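Local atomic coordinates of mandelate racemase/muconate lactonizing enzyme family protein (Sorangium cellulosum, PDB entry 3S5S), a protein that belongs to the mandelate racemase/muconate lactonizing enzyme family, whose members pair an N-terminal capping domain with an enolase-type barrel. Residues Glu254-Val259 / Leu281-Val286; Glu248-Ala253 / Thr266-Lys271. All blocks are in the same frame, centred on the assembly; numbering follows the deposited sequence.

Interaction 1: Glu254-Val259 / Leu281-Val286; sequences EDVLRV and LDIAAV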
ATOM      1  N   GLU A 254      -2.818   1.852 -11.823  1.00 32.79           N
ATOM      2  CA  GLU A 254      -2.459   2.295 -13.143  1.00 34.95           C
ATOM      3  C   GLU A 254      -3.386   3.342 -13.737  1.00 34.72           C
ATOM      4  O   GLU A 254      -2.906   4.298 -14.308  1.00 35.19           O
ATOM      5  CB  GLU A 254      -2.477   1.100 -14.080  1.00 37.17           C
ATOM      6  CG  GLU A 254      -1.160   0.579 -14.540  1.00 41.62           C
ATOM      7  CD  GLU A 254      -1.335  -0.191 -15.852  1.00 51.12           C
ATOM      8  OE1 GLU A 254      -1.057   0.390 -16.939  1.00 51.95           O
ATOM      9  OE2 GLU A 254      -1.796  -1.371 -15.788  1.00 52.82           O
ATOM     10  N   ASP A 255      -4.706   3.149 -13.655  1.00 34.41           N
ATOM     11  CA  ASP A 255      -5.625   4.170 -14.173  1.00 35.47           C
ATOM     12  C   ASP A 255      -5.375   5.469 -13.404  1.00 35.16           C
ATOM     13  O   ASP A 255      -5.400   6.549 -13.998  1.00 35.29           O
ATOM     14  CB  ASP A 255      -7.125   3.839 -13.965  1.00 35.36           C
ATOM     15  CG  ASP A 255      -7.595   2.570 -14.663  1.00 37.69           C
ATOM     16  OD1 ASP A 255      -7.074   2.212 -15.750  1.00 39.00           O
ATOM     17  OD2 ASP A 255      -8.525   1.929 -14.084  1.00 38.90           O
ATOM     18  N   VAL A 256      -5.179   5.352 -12.083  1.00 33.66           N
ATOM     19  CA  VAL A 256      -4.960   6.521 -11.207  1.00 33.90           C
ATOM     20  C   VAL A 256      -3.719   7.322 -11.594  1.00 34.49           C
ATOM     21  O   VAL A 256      -3.804   8.522 -11.816  1.00 35.45           O
ATOM     22  CB  VAL A 256      -4.941   6.126  -9.718  1.00 33.22           C
ATOM     23  CG1 VAL A 256      -4.661   7.325  -8.833  1.00 33.60           C
ATOM     24  CG2 VAL A 256      -6.266   5.491  -9.345  1.00 32.73           C
ATOM     25  N   LEU A 257      -2.579   6.666 -11.748  1.00 34.78           N
ATOM     26  CA  LEU A 257      -1.448   7.336 -12.377  1.00 35.97           C
ATOM     27  C   LEU A 257      -1.803   8.082 -13.650  1.00 37.38           C
ATOM     28  O   LEU A 257      -1.268   9.175 -13.926  1.00 38.28           O
ATOM     29  CB  LEU A 257      -0.362   6.345 -12.733  1.00 37.02           C
ATOM     30  CG  LEU A 257       0.843   6.154 -11.828  1.00 38.17           C
ATOM     31  CD1 LEU A 257       1.931   5.597 -12.701  1.00 39.89           C
ATOM     32  CD2 LEU A 257       1.277   7.479 -11.246  1.00 39.19           C
ATOM     33  N   ARG A 258      -2.659   7.481 -14.473  1.00 37.61           N
ATOM     34  CA  ARG A 258      -2.960   8.118 -15.776  1.00 39.24           C
ATOM     35  C   ARG A 258      -3.894   9.301 -15.538  1.00 38.20           C
ATOM     36  O   ARG A 258      -3.679  10.377 -16.070  1.00 39.68           O
ATOM     37  CB  ARG A 258      -3.568   7.132 -16.776  1.00 39.43           C
ATOM     38  CG  ARG A 258      -4.302   7.809 -17.903  1.00 44.41           C
ATOM     39  CD  ARG A 258      -4.214   7.053 -19.226  1.00 53.07           C
ATOM     40  NE  ARG A 258      -5.044   5.852 -19.247  1.00 56.23           N
ATOM     41  CZ  ARG A 258      -5.891   5.531 -20.227  1.00 60.06           C
ATOM     42  NH1 ARG A 258      -6.040   6.328 -21.300  1.00 59.42           N
ATOM     43  NH2 ARG A 258      -6.594   4.400 -20.123  1.00 59.66           N
ATOM     44  N   VAL A 259      -4.921   9.082 -14.727  1.00 36.37           N
ATOM     45  CA  VAL A 259      -5.844  10.139 -14.311  1.00 35.99           C
ATOM     46  C   VAL A 259      -5.084  11.349 -13.756  1.00 35.86           C
ATOM     47  O   VAL A 259      -5.445  12.478 -14.070  1.00 36.55           O
ATOM     48  CB  VAL A 259      -6.910   9.610 -13.301  1.00 34.73           C
ATOM     49  CG1 VAL A 259      -7.332  10.672 -12.274  1.00 34.35           C
ATOM     50  CG2 VAL A 259      -8.112   9.105 -14.040  1.00 34.42           C
ATOM     51  N   LEU A 281      -5.646  -0.611  -1.663  1.00 21.65           N
ATOM     52  CA  LEU A 281      -4.443  -0.105  -0.938  1.00 23.11           C
ATOM     53  C   LEU A 281      -3.444   0.627  -1.844  1.00 22.95           C
ATOM     54  O   LEU A 281      -2.925   1.671  -1.479  1.00 23.50           O
ATOM     55  CB  LEU A 281      -3.734  -1.241  -0.132  1.00 22.30           C
ATOM     56  CG  LEU A 281      -4.599  -1.787   1.023  1.00 23.09           C
ATOM     57  CD1 LEU A 281      -4.045  -3.097   1.629  1.00 21.07           C
ATOM     58  CD2 LEU A 281      -4.757  -0.739   2.092  1.00 20.96           C
ATOM     59  N   ASP A 282      -3.195   0.071  -3.023  1.00 23.97           N
ATOM     60  CA  ASP A 282      -2.220   0.639  -3.966  1.00 25.27           C
ATOM     61  C   ASP A 282      -2.764   1.950  -4.537  1.00 25.26           C
ATOM     62  O   ASP A 282      -2.023   2.948  -4.614  1.00 28.12           O
ATOM     63  CB  ASP A 282      -1.837  -0.372  -5.071  1.00 25.92           C
ATOM     64  CG  ASP A 282      -0.877  -1.501  -4.563  1.00 31.78           C
ATOM     65  OD1 ASP A 282      -0.328  -1.361  -3.440  1.00 37.90           O
ATOM     66  OD2 ASP A 282      -0.651  -2.546  -5.263  1.00 37.10           O
ATOM     67  N   ILE A 283      -4.047   1.971  -4.906  1.00 23.60           N
ATOM     68  CA  ILE A 283      -4.690   3.162  -5.442  1.00 22.67           C
ATOM     69  C   ILE A 283      -4.671   4.329  -4.448  1.00 22.27           C
ATOM     70  O   ILE A 283      -4.366   5.433  -4.817  1.00 22.98           O
ATOM     71  CB  ILE A 283      -6.181   2.884  -5.834  1.00 23.23           C
ATOM     72  CG1 ILE A 283      -6.290   2.008  -7.061  1.00 21.31           C
ATOM     73  CG2 ILE A 283      -6.977   4.167  -6.049  1.00 19.85           C
ATOM     74  CD1 ILE A 283      -7.686   1.367  -7.086  1.00 19.31           C
ATOM     75  N   ALA A 284      -5.054   4.098  -3.207  1.00 21.25           N
ATOM     76  CA  ALA A 284      -4.919   5.132  -2.175  1.00 21.03           C
ATOM     77  C   ALA A 284      -3.496   5.740  -2.132  1.00 21.76           C
ATOM     78  O   ALA A 284      -3.324   6.961  -2.086  1.00 23.66           O
ATOM     79  CB  ALA A 284      -5.275   4.547  -0.831  1.00 19.48           C
ATOM     80  N   ALA A 285      -2.469   4.900  -2.163  1.00 21.82           N
ATOM     81  CA  ALA A 285      -1.089   5.415  -2.056  1.00 22.75           C
ATOM     82  C   ALA A 285      -0.697   6.181  -3.290  1.00 23.96           C
ATOM     83  O   ALA A 285      -0.037   7.206  -3.182  1.00 25.87           O
ATOM     84  CB  ALA A 285      -0.076   4.280  -1.820  1.00 22.19           C
ATOM     85  N   VAL A 286      -1.072   5.678  -4.472  1.00 24.21           N
ATOM     86  CA  VAL A 286      -0.750   6.375  -5.713  1.00 24.06           C
ATOM     87  C   VAL A 286      -1.520   7.678  -5.715  1.00 24.26           C
ATOM     88  O   VAL A 286      -0.975   8.723  -6.134  1.00 25.75           O
ATOM     89  CB  VAL A 286      -1.084   5.521  -6.970  1.00 24.27           C
ATOM     90  CG1 VAL A 286      -1.048   6.336  -8.240  1.00 24.58           C
ATOM     91  CG2 VAL A 286      -0.101   4.380  -7.083  1.00 24.68           C
TER
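V256 fits against I283 and V286 through its two methyl groups, one for each partner. Its CG2 meets CG2 of I283 at 3.6 Å, the two side chains crossing at about a right angle. CG1 of V256, anti to its own backbone N (chi1 178°), lies 3.8 Å from CG1 of V286, and these two valines slide past each other in opposite directions. That same V286 methyl, CG1, also rests against the next residue, L257: it is 3.8 Å from the backbone N of L257 and 4.0 Å from L257 CD2. Beta-branched V256, V286 and I283 suit this seam, because each carries a methyl directly on CB, close to the helix backbone.

The axes of segments 254-259 and 281-286 approach to 9.2 Å and run at 18° to each other. They belong to helices 253-261 and 272-289, successive outer helices of the beta/alpha barrel, which usually run nearly parallel. V256 and I283 also both touch V268 on strand 267-270, which roots the seam in the barrel wall.

Polar interactions lie outside this apolar strip. On the far side of its helix, R258 makes a cation-pi contact with W230. The dimer interface approaches along another edge, where D282 OD2 forms a salt bridge with R288 NE of the second subunit, L257 packs on L257 of the second subunit, and V286 packs on A289 of that subunit.

Interaction 2: Glu248-Ala253 / Thr266-Lys271; sequences ESAASA and TVVNIK
One carboxylate oxygen, D255 OD2, is gripped by the backbone N atoms of A251 and S252 and by R227, and so pins the turn just beyond A250, the residue that meets V268. S252 returns the favour at the start of helix 253-261: its side chain, with chi1 at 62°, brings OG to the backbone N of D255, completing a capping box. Serine suits the N-cap because its short side chain can reach forward to a backbone N-H of the first turn.

Across the contact, A250 CB points toward the strand and settles between the two methyls of V268, 4.1 Å from CG1 and 4.1 Å from CG2. The small alanine lets the loop come close to the strand while the valine fork spreads over it. No hydrogen bond joins the two segments. The carbonyl oxygens of A250 and N269 stay 4.4 Å apart, and A250 O instead accepts a bond from K274 NZ.

The polar ends around the contact find partners elsewhere: N269 ND2 bonds E222, K271 NZ pairs with D247, and E248 OE2 takes N196. In this family such groups at the C-terminal ends of the strands commonly line the active site.

Strand 267-270 runs parallel between strands 244-246 and 293-296; V268 and I270 turn outward onto I283 of helix 272-289, and the 248-253 loop leads from strand 244-246 into helix 253-261.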
ATOM      1  N   GLU A 248     -15.539   5.249 -12.517  1.00 28.61           N
ATOM      2  CA  GLU A 248     -15.463   4.271 -13.603  1.00 29.86           C
ATOM      3  C   GLU A 248     -14.113   4.389 -14.279  1.00 30.31           C
ATOM      4  O   GLU A 248     -13.585   3.388 -14.763  1.00 31.12           O
ATOM      5  CB  GLU A 248     -16.588   4.452 -14.659  1.00 31.91           C
ATOM      6  CG  GLU A 248     -18.039   3.999 -14.257  1.00 32.94           C
ATOM      7  CD  GLU A 248     -18.869   5.088 -13.519  1.00 38.24           C
ATOM      8  OE1 GLU A 248     -18.275   5.993 -12.867  1.00 39.72           O
ATOM      9  OE2 GLU A 248     -20.126   5.023 -13.564  1.00 39.07           O
ATOM     10  N   SER A 249     -13.533   5.585 -14.295  1.00 30.22           N
ATOM     11  CA  SER A 249     -12.214   5.773 -14.947  1.00 31.42           C
ATOM     12  C   SER A 249     -11.011   5.417 -14.006  1.00 30.70           C
ATOM     13  O   SER A 249      -9.864   5.553 -14.375  1.00 31.54           O
ATOM     14  CB  SER A 249     -12.075   7.214 -15.468  1.00 32.25           C
ATOM     15  OG  SER A 249     -12.763   7.450 -16.699  1.00 34.28           O
ATOM     16  N   ALA A 250     -11.268   4.985 -12.782  1.00 29.43           N
ATOM     17  CA  ALA A 250     -10.168   4.677 -11.875  1.00 29.40           C
ATOM     18  C   ALA A 250     -10.452   3.325 -11.262  1.00 27.81           C
ATOM     19  O   ALA A 250     -11.016   3.223 -10.167  1.00 25.96           O
ATOM     20  CB  ALA A 250      -9.990   5.799 -10.759  1.00 28.37           C
ATOM     21  N   ALA A 251     -10.097   2.288 -12.009  1.00 29.07           N
ATOM     22  CA  ALA A 251     -10.342   0.919 -11.565  1.00 29.89           C
ATOM     23  C   ALA A 251      -9.039   0.219 -11.175  1.00 30.71           C
ATOM     24  O   ALA A 251      -9.078  -0.822 -10.483  1.00 30.90           O
ATOM     25  CB  ALA A 251     -11.096   0.120 -12.652  1.00 30.61           C
ATOM     26  N   SER A 252      -7.897   0.765 -11.633  1.00 31.43           N
ATOM     27  CA  SER A 252      -6.591   0.284 -11.171  1.00 31.61           C
ATOM     28  C   SER A 252      -5.659   1.426 -10.794  1.00 31.97           C
ATOM     29  O   SER A 252      -5.854   2.566 -11.224  1.00 33.17           O
ATOM     30  CB  SER A 252      -5.927  -0.582 -12.240  1.00 32.11           C
ATOM     31  OG  SER A 252      -5.687   0.154 -13.423  1.00 34.93           O
ATOM     32  N   ALA A 253      -4.624   1.096 -10.028  1.00 31.52           N
ATOM     33  CA  ALA A 253      -3.611   2.063  -9.609  1.00 31.79           C
ATOM     34  C   ALA A 253      -2.989   2.676 -10.806  1.00 32.90           C
ATOM     35  O   ALA A 253      -2.687   3.876 -10.813  1.00 33.91           O
ATOM     36  CB  ALA A 253      -2.550   1.400  -8.774  1.00 32.08           C
ATOM     37  N   THR A 266      -9.499  15.433 -10.123  1.00 27.79           N
ATOM     38  CA  THR A 266      -8.629  15.953  -9.066  1.00 26.87           C
ATOM     39  C   THR A 266      -8.881  15.097  -7.837  1.00 25.88           C
ATOM     40  O   THR A 266      -8.244  15.274  -6.773  1.00 24.94           O
ATOM     41  CB  THR A 266      -8.910  17.438  -8.734  1.00 28.31           C
ATOM     42  OG1 THR A 266     -10.261  17.581  -8.320  1.00 26.70           O
ATOM     43  CG2 THR A 266      -8.639  18.393  -9.956  1.00 27.49           C
ATOM     44  N   VAL A 267      -9.820  14.159  -8.005  1.00 24.80           N
ATOM     45  CA  VAL A 267     -10.289  13.277  -6.931  1.00 23.36           C
ATOM     46  C   VAL A 267     -10.444  11.851  -7.458  1.00 23.71           C
ATOM     47  O   VAL A 267     -10.768  11.665  -8.618  1.00 25.13           O
ATOM     48  CB  VAL A 267     -11.613  13.787  -6.299  1.00 23.09           C
ATOM     49  CG1 VAL A 267     -12.156  12.827  -5.316  1.00 16.58           C
ATOM     50  CG2 VAL A 267     -11.384  15.153  -5.620  1.00 22.82           C
ATOM     51  N   VAL A 268     -10.180  10.861  -6.620  1.00 22.74           N
ATOM     52  CA  VAL A 268     -10.472   9.462  -6.965  1.00 23.92           C
ATOM     53  C   VAL A 268     -11.480   8.819  -5.995  1.00 22.96           C
ATOM     54  O   VAL A 268     -11.331   8.882  -4.779  1.00 21.64           O
ATOM     55  CB  VAL A 268      -9.156   8.590  -7.053  1.00 23.62           C
ATOM     56  CG1 VAL A 268      -9.463   7.183  -6.901  1.00 24.61           C
ATOM     57  CG2 VAL A 268      -8.495   8.767  -8.389  1.00 24.52           C
ATOM     58  N   ASN A 269     -12.504   8.196  -6.571  1.00 23.79           N
ATOM     59  CA  ASN A 269     -13.447   7.364  -5.833  1.00 22.03           C
ATOM     60  C   ASN A 269     -12.940   5.920  -5.771  1.00 21.62           C
ATOM     61  O   ASN A 269     -12.923   5.205  -6.762  1.00 22.68           O
ATOM     62  CB  ASN A 269     -14.814   7.445  -6.499  1.00 22.84           C
ATOM     63  CG  ASN A 269     -15.894   6.748  -5.673  1.00 25.19           C
ATOM     64  OD1 ASN A 269     -15.565   5.939  -4.788  1.00 23.73           O
ATOM     65  ND2 ASN A 269     -17.186   7.069  -5.938  1.00 23.59           N
ATOM     66  N   ILE A 270     -12.464   5.515  -4.611  1.00 21.20           N
ATOM     67  CA  ILE A 270     -11.922   4.186  -4.384  1.00 20.30           C
ATOM     68  C   ILE A 270     -13.054   3.321  -3.868  1.00 20.43           C
ATOM     69  O   ILE A 270     -13.765   3.701  -2.924  1.00 19.67           O
ATOM     70  CB  ILE A 270     -10.808   4.260  -3.282  1.00 19.68           C
ATOM     71  CG1 ILE A 270      -9.688   5.207  -3.695  1.00 19.87           C
ATOM     72  CG2 ILE A 270     -10.226   2.922  -2.961  1.00 15.64           C
ATOM     73  CD1 ILE A 270      -8.610   5.446  -2.582  1.00 17.77           C
ATOM     74  N   LYS A 271     -13.199   2.137  -4.453  1.00 21.12           N
ATOM     75  CA  LYS A 271     -14.148   1.133  -3.939  1.00 20.61           C
ATOM     76  C   LYS A 271     -13.432  -0.176  -3.773  1.00 19.93           C
ATOM     77  O   LYS A 271     -12.747  -0.597  -4.692  1.00 19.67           O
ATOM     78  CB  LYS A 271     -15.311   0.949  -4.913  1.00 21.19           C
ATOM     79  CG  LYS A 271     -16.058   2.250  -5.163  1.00 22.69           C
ATOM     80  CD  LYS A 271     -17.233   2.031  -6.002  1.00 24.34           C
ATOM     81  CE  LYS A 271     -17.519   3.312  -6.669  1.00 26.40           C
ATOM     82  NZ  LYS A 271     -18.865   3.247  -7.288  1.00 31.10           N
TER

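Leaving strand 244-246, the chain enters the loop 248-253 and then helix 253-261, which carries the first segment of interaction 1. Strand 267-270 comes next and meets the earlier loop, so interaction 2 closes the loop-helix part of a right-handed beta-alpha-beta crossover between strands 244-246 and 267-270. Helix 272-289 then returns along the outside and closes interaction 1 against helix 253-261. The two closures therefore cross, since their segments alternate along the chain, and their centres lie only about 7 Å apart. Direct contacts join them, with I283 CG1 3.5 Å from A253 N. Together they tie the loop after strand 244-246 to the next strand of the wall, and the two helices outside it to each other.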